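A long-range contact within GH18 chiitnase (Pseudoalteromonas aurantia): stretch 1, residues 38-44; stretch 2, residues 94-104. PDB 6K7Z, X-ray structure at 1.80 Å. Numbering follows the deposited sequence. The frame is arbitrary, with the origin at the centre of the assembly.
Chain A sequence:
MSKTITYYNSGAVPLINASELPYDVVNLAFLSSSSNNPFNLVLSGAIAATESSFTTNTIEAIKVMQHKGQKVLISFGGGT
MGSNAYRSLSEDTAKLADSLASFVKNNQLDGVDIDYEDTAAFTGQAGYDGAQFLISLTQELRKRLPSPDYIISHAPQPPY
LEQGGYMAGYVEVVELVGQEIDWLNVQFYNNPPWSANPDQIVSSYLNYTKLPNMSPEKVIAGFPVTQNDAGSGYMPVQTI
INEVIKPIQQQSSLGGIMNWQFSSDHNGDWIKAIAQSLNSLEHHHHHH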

# COMPACT_ATOMS: atom_id res chain seq x y z
N PRO A 38 -7.57 -16.79 12.13
CA PRO A 38 -7.20 -15.47 11.60
C PRO A 38 -5.91 -14.93 12.18
O PRO A 38 -5.28 -14.07 11.55
N PHE A 39 -5.51 -15.37 13.37
CA PHE A 39 -4.29 -14.85 13.96
C PHE A 39 -3.05 -15.58 13.47
O PHE A 39 -1.94 -15.12 13.76
N ASN A 40 -3.21 -16.68 12.74
CA ASN A 40 -2.09 -17.32 12.05
C ASN A 40 -1.95 -16.67 10.68
O ASN A 40 -2.85 -16.78 9.84
N LEU A 41 -0.84 -15.99 10.46
CA LEU A 41 -0.62 -15.23 9.23
C LEU A 41 0.18 -16.07 8.23
O LEU A 41 1.20 -16.67 8.60
N VAL A 42 -0.28 -16.11 6.98
CA VAL A 42 0.36 -16.94 5.96
C VAL A 42 0.73 -16.08 4.76
O VAL A 42 0.05 -15.11 4.42
N LEU A 43 1.83 -16.46 4.11
CA LEU A 43 2.33 -15.79 2.92
C LEU A 43 1.68 -16.35 1.67
O LEU A 43 1.33 -17.54 1.59
N SER A 44 1.51 -15.48 0.68
CA SER A 44 1.03 -15.85 -0.65
C SER A 44 1.81 -15.04 -1.67
O SER A 44 2.39 -14.00 -1.35
N ALA A 94 -3.42 -6.01 19.54
CA ALA A 94 -2.06 -6.07 20.07
C ALA A 94 -1.39 -7.38 19.67
O ALA A 94 -0.20 -7.41 19.35
N LYS A 95 -2.16 -8.47 19.66
CA LYS A 95 -1.63 -9.76 19.25
C LYS A 95 -1.28 -9.75 17.77
O LYS A 95 -0.21 -10.24 17.37
N LEU A 96 -2.16 -9.18 16.94
CA LEU A 96 -1.87 -9.03 15.52
C LEU A 96 -0.62 -8.17 15.32
O LEU A 96 0.29 -8.55 14.57
N ALA A 97 -0.55 -7.04 16.02
CA ALA A 97 0.62 -6.16 15.90
C ALA A 97 1.90 -6.90 16.23
O ALA A 97 2.91 -6.75 15.54
N ASP A 98 1.88 -7.71 17.30
CA ASP A 98 3.08 -8.43 17.69
C ASP A 98 3.49 -9.44 16.63
O ASP A 98 4.69 -9.57 16.33
N SER A 99 2.52 -10.15 16.06
CA SER A 99 2.84 -11.08 14.97
C SER A 99 3.44 -10.35 13.77
O SER A 99 4.43 -10.81 13.18
N LEU A 100 2.86 -9.21 13.39
CA LEU A 100 3.38 -8.47 12.25
C LEU A 100 4.78 -7.92 12.54
O LEU A 100 5.70 -8.05 11.71
N ALA A 101 4.95 -7.28 13.70
CA ALA A 101 6.26 -6.74 14.06
C ALA A 101 7.32 -7.83 14.10
O ALA A 101 8.43 -7.64 13.61
N SER A 102 6.98 -8.99 14.67
CA SER A 102 7.91 -10.11 14.67
C SER A 102 8.27 -10.53 13.25
O SER A 102 9.44 -10.76 12.94
N PHE A 103 7.27 -10.63 12.37
CA PHE A 103 7.57 -11.01 10.99
C PHE A 103 8.53 -10.02 10.35
O PHE A 103 9.48 -10.42 9.67
N VAL A 104 8.31 -8.72 10.57
CA VAL A 104 9.20 -7.70 10.02
C VAL A 104 10.62 -7.88 10.56
O VAL A 104 11.60 -7.83 9.81

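Helix 94-104 packs beside strand 41-43 and the loop before it, with the two axes 35° apart and 10.8 Å at closest approach. The contact is mostly apolar and buries 350 Å² in all. No direct hydrogen bond joins the stretches.

Lys95 points toward stretch 1 with all four chi angles t, so its chain is fully extended. Its CD lies 4.0 Å from CD1 of Phe39, which is m and also points across. Lys95 NZ is 5.3 Å from the centroid of the Phe39 ring, 27° off the ring normal; at that length the cation-pi attraction is weak at most. The edge of the same ring meets the helix backbone, with Phe39 CE1 4.4 Å from Leu96 N.

Leu96 starts sideways, but its t, p rotamer brings its end nearer. Its CD1 sits 4.0 Å from Leu41 CD1. Leu41 points toward the helix in the m, t rotamer. Its CD1 touches three helix residues, and its CD2 also lies 4.2 Å from Leu96 CD1.

Ser99 points toward stretch 1 with chi1 m. Its CB packs 4.1 Å from Leu41 CD1. Its OG is 4.4 Å from Phe39 O, too far for a direct bond, and a water fills the gap. Water 1 donates to Phe39 O at 2.8 Å and to Ser99 OG at 2.6 Å, and so bridges loop and helix.

Leu100 is m, t and also starts sideways. Its CD2 comes within 3.8 Å of Leu41 CD1. Ser102 is out of reach; its OG donates to Asp98 O, 2.9 Å away, within the helix.

Phe103 points toward the strand with chi1 t. Its CZ lies 3.7 Å from CD2 of Leu43, whose m, t side chain starts sideways and ends nearer the helix.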

# COMPACT_ATOMS: atom_id res chain seq x y z
CB PRO A 38 -8.39 -14.58 11.98
CG PRO A 38 -9.47 -15.51 12.45
CD PRO A 38 -8.81 -16.75 12.92
CB PHE A 39 -4.37 -14.91 15.49
CG PHE A 39 -5.32 -13.91 16.06
CD1 PHE A 39 -4.91 -12.62 16.34
CD2 PHE A 39 -6.65 -14.25 16.29
CE1 PHE A 39 -5.80 -11.68 16.85
CE2 PHE A 39 -7.54 -13.32 16.82
CZ PHE A 39 -7.12 -12.04 17.09
CB ASN A 40 -2.33 -18.83 11.91
CG ASN A 40 -2.34 -19.55 13.24
OD1 ASN A 40 -1.85 -19.03 14.24
ND2 ASN A 40 -2.90 -20.75 13.25
CB LEU A 41 0.12 -13.92 9.53
CG LEU A 41 -0.53 -13.08 10.64
CD1 LEU A 41 0.14 -11.71 10.77
CD2 LEU A 41 -2.02 -12.92 10.39
CB VAL A 42 -0.54 -18.12 5.50
CG1 VAL A 42 -0.80 -19.08 6.66
CG2 VAL A 42 -1.84 -17.59 4.92
CB LEU A 43 3.85 -15.95 2.80
CG LEU A 43 4.69 -15.22 3.84
CD1 LEU A 43 6.12 -15.78 3.84
CD2 LEU A 43 4.69 -13.73 3.55
CB SER A 44 -0.47 -15.61 -0.81
OG SER A 44 -0.79 -14.25 -0.57
CB ALA A 94 -2.07 -5.90 21.59
CB LYS A 95 -2.64 -10.86 19.56
CG LYS A 95 -2.15 -12.26 19.24
CD LYS A 95 -3.09 -13.33 19.81
CE LYS A 95 -2.47 -14.72 19.69
NZ LYS A 95 -3.39 -15.84 20.06
CB LEU A 96 -3.07 -8.41 14.81
CG LEU A 96 -2.90 -8.08 13.33
CD1 LEU A 96 -2.60 -9.35 12.54
CD2 LEU A 96 -4.13 -7.39 12.76
CB ALA A 97 0.46 -4.94 16.80
CB ASP A 98 2.87 -9.13 19.03
CG ASP A 98 4.00 -10.08 19.37
OD1 ASP A 98 5.08 -9.60 19.79
OD2 ASP A 98 3.83 -11.31 19.18
CB SER A 99 1.58 -11.84 14.56
OG SER A 99 1.06 -12.57 15.65
CB LEU A 100 2.43 -7.33 11.88
CG LEU A 100 1.10 -7.67 11.20
CD1 LEU A 100 0.24 -6.42 11.09
CD2 LEU A 100 1.33 -8.25 9.81
CB ALA A 101 6.17 -6.03 15.42
CB SER A 102 7.33 -11.28 15.46
OG SER A 102 7.24 -10.93 16.82
CB PHE A 103 6.30 -11.11 10.16
CG PHE A 103 6.54 -11.63 8.77
CD1 PHE A 103 6.86 -10.75 7.73
CD2 PHE A 103 6.46 -12.98 8.50
CE1 PHE A 103 7.11 -11.23 6.44
CE2 PHE A 103 6.70 -13.46 7.22
CZ PHE A 103 7.03 -12.58 6.19
CB VAL A 104 8.65 -6.30 10.32
CG1 VAL A 104 9.69 -5.23 10.02
CG2 VAL A 104 7.39 -6.07 9.52
O HOH W 1 -1.50 -12.97 15.55